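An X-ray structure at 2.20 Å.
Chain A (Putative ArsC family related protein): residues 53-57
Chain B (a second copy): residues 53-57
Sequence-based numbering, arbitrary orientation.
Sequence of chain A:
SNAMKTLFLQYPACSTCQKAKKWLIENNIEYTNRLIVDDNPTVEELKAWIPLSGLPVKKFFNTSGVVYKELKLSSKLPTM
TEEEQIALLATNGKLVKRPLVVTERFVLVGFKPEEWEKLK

Chain A 53-57: SGLPV
Chain B, residues 53-57: SGLPV

The two copies of Ser-Gly-Leu-Pro-Val meet as like against like. Register is set by the CA atoms: Leu55(A) CA lies 5.6 Å from Leu55(B) CA, and Pro56(A) CA lies 4.3 Å from Pro56(B) CA. No direct hydrogen bond crosses the contact, which buries 203 Å² with both sides summed.

Each chain takes nearly the same path. Gly54 is the first residue after a helix to leave helical phi/psi, at 68/12 in Gly54(A) and 73/6 in Gly54(B); positive phi by itself favours glycine. The backbone then extends through Leu55 (-97/156 in A, -105/155 in B) and Pro56 (-62/149 and -58/150) before turning into 3-10 geometry at Val57 (-53/-36 and -67/-31).

Ser53 bonds within its own stretch, and its hydroxyl is also hydrogen-bonded elsewhere in the structure. Its chi1 is p in both copies (69° in A, 81° in B), which places the hydroxyl oxygen where the turning backbone delivers an amide: Leu55(A) N donates to Ser53(A) OG at 3.1 Å and 167°, and Leu55(B) N donates to Ser53(B) OG at 2.9 Å and 158°. Both serines stay out of reach of the other stretch.

The prolines form the centre. Each points its CA-to-CB bond sideways, and the ring borders the other chain with its CD and CG atoms; Pro56(A) CD and Pro56(B) CD are 4.0 Å apart, an apolar contact. The puckers differ, C-gamma endo in Pro56(A) and exo in Pro56(B). Pro56(B) CG sits 3.7 Å from Pro56(A) N and 3.7 Å from Leu55(A) C, whereas Pro56(A) CD approaches Leu55(B) C at 3.8 Å. Reciprocal carbonyl contacts accompany it: Gly54(A) O to Pro56(B) CD is 3.3 Å, and Gly54(B) O to Pro56(A) CD is 3.5 Å. A proline nitrogen carries no hydrogen, so Pro56 cannot offer an amide to these oxygens, and its CD methylene meets them instead.

Both leucines are mt: chi1/chi2 is -66°/-173° in Leu55(A) and -64°/171° in Leu55(B). Their CA-to-CB bonds point away from the partner, yet the end of Leu55(A) comes nearer, with CD2 3.7 Å from Gly54(B) O. Leu55(B) CD2 remains 4.3 Å from Gly54(A) O, a looser counterpart.

Gly54(A) O and Gly54(B) O approach to 4.2 Å. As two acceptors they cannot bond directly, and a water joins them, donating to Gly54(B) O at 3.2 Å and weakly to Gly54(A) O at 3.4 Å. Val57 makes no contact: chi1 is t at 177° in both copies, with CA-to-CB away in Val57(A) and sideways in Val57(B).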

ATOM      1  N   SER A  53      -5.316   5.458  -4.853  1.00 25.08           N
ATOM      2  CA  SER A  53      -3.885   5.319  -4.859  1.00 23.53           C
ATOM      3  C   SER A  53      -3.461   3.880  -4.551  1.00 23.63           C
ATOM      4  O   SER A  53      -2.333   3.495  -4.859  1.00 24.86           O
ATOM      5  CB  SER A  53      -3.293   6.197  -3.785  1.00 22.35           C
ATOM      6  OG  SER A  53      -3.644   5.670  -2.505  1.00 23.25           O
ATOM      7  N   GLY A  54      -4.316   3.109  -3.890  1.00 22.79           N
ATOM      8  CA  GLY A  54      -3.951   1.745  -3.463  1.00 21.93           C
ATOM      9  C   GLY A  54      -2.876   1.687  -2.381  1.00 20.95           C
ATOM     10  O   GLY A  54      -2.330   0.630  -2.089  1.00 21.53           O
ATOM     11  N   LEU A  55      -2.573   2.826  -1.783  1.00 20.08           N
ATOM     12  CA  LEU A  55      -1.597   2.902  -0.718  1.00 19.89           C
ATOM     13  C   LEU A  55      -2.290   2.872   0.652  1.00 19.48           C
ATOM     14  O   LEU A  55      -3.471   3.233   0.740  1.00 20.37           O
ATOM     15  CB  LEU A  55      -0.818   4.203  -0.873  1.00 18.82           C
ATOM     16  CG  LEU A  55       0.065   4.351  -2.111  1.00 22.36           C
ATOM     17  CD1 LEU A  55       0.891   5.621  -2.004  1.00 20.96           C
ATOM     18  CD2 LEU A  55       0.993   3.125  -2.350  1.00 19.24           C
ATOM     19  N   PRO A  56      -1.584   2.444   1.721  1.00 18.86           N
ATOM     20  CA  PRO A  56      -2.143   2.667   3.055  1.00 19.13           C
ATOM     21  C   PRO A  56      -2.307   4.163   3.369  1.00 19.69           C
ATOM     22  O   PRO A  56      -1.510   4.972   2.872  1.00 18.95           O
ATOM     23  CB  PRO A  56      -1.089   2.063   4.006  1.00 19.25           C
ATOM     24  CG  PRO A  56       0.113   1.801   3.182  1.00 19.12           C
ATOM     25  CD  PRO A  56      -0.297   1.722   1.764  1.00 18.58           C
ATOM     26  N   VAL A  57      -3.322   4.515   4.184  1.00 19.80           N
ATOM     27  CA  VAL A  57      -3.581   5.892   4.563  1.00 20.68           C
ATOM     28  C   VAL A  57      -2.331   6.559   5.132  1.00 21.36           C
ATOM     29  O   VAL A  57      -2.064   7.766   4.921  1.00 20.51           O
ATOM     30  CB  VAL A  57      -4.705   6.037   5.629  1.00 22.07           C
ATOM     31  CG1 VAL A  57      -4.834   7.564   5.996  1.00 22.18           C
ATOM     32  CG2 VAL A  57      -6.034   5.486   5.126  1.00 20.58           C
TER
ATOM     33  N   SER B  53       5.637  -4.805   0.788  1.00 17.65           N
ATOM     34  CA  SER B  53       4.595  -4.965  -0.222  1.00 17.39           C
ATOM     35  C   SER B  53       4.081  -3.628  -0.740  1.00 16.84           C
ATOM     36  O   SER B  53       3.569  -3.589  -1.834  1.00 16.20           O
ATOM     37  CB  SER B  53       3.389  -5.743   0.339  1.00 17.00           C
ATOM     38  OG  SER B  53       2.571  -4.850   1.079  1.00 19.18           O
ATOM     39  N   GLY B  54       4.197  -2.558   0.050  1.00 16.40           N
ATOM     40  CA  GLY B  54       3.612  -1.266  -0.332  1.00 16.67           C
ATOM     41  C   GLY B  54       2.078  -1.189  -0.232  1.00 17.66           C
ATOM     42  O   GLY B  54       1.470  -0.149  -0.610  1.00 15.87           O
ATOM     43  N   LEU B  55       1.454  -2.255   0.311  1.00 17.64           N
ATOM     44  CA  LEU B  55      -0.004  -2.346   0.350  1.00 18.41           C
ATOM     45  C   LEU B  55      -0.628  -2.084   1.716  1.00 19.13           C
ATOM     46  O   LEU B  55       0.045  -2.300   2.720  1.00 18.74           O
ATOM     47  CB  LEU B  55      -0.454  -3.726  -0.052  1.00 17.68           C
ATOM     48  CG  LEU B  55      -0.202  -4.269  -1.438  1.00 18.77           C
ATOM     49  CD1 LEU B  55      -0.596  -5.746  -1.385  1.00 14.62           C
ATOM     50  CD2 LEU B  55      -1.019  -3.473  -2.471  1.00 18.10           C
ATOM     51  N   PRO B  56      -1.936  -1.643   1.751  1.00 19.21           N
ATOM     52  CA  PRO B  56      -2.669  -1.565   3.000  1.00 18.96           C
ATOM     53  C   PRO B  56      -2.757  -2.916   3.718  1.00 19.52           C
ATOM     54  O   PRO B  56      -2.768  -3.989   3.096  1.00 18.91           O
ATOM     55  CB  PRO B  56      -4.086  -1.071   2.564  1.00 19.91           C
ATOM     56  CG  PRO B  56      -3.874  -0.398   1.255  1.00 18.76           C
ATOM     57  CD  PRO B  56      -2.762  -1.185   0.612  1.00 18.61           C
ATOM     58  N   VAL B  57      -2.814  -2.863   5.032  1.00 20.33           N
ATOM     59  CA  VAL B  57      -2.764  -4.076   5.786  1.00 21.63           C
ATOM     60  C   VAL B  57      -3.999  -4.896   5.528  1.00 22.68           C
ATOM     61  O   VAL B  57      -3.919  -6.127   5.560  1.00 22.45           O
ATOM     62  CB  VAL B  57      -2.620  -3.817   7.276  1.00 22.60           C
ATOM     63  CG1 VAL B  57      -2.642  -5.170   8.050  1.00 22.17           C
ATOM     64  CG2 VAL B  57      -1.310  -3.050   7.516  1.00 22.45           C
TER
HETATM   65  O   HOH W   1       0.623   0.006  -3.649  1.00 35.35           O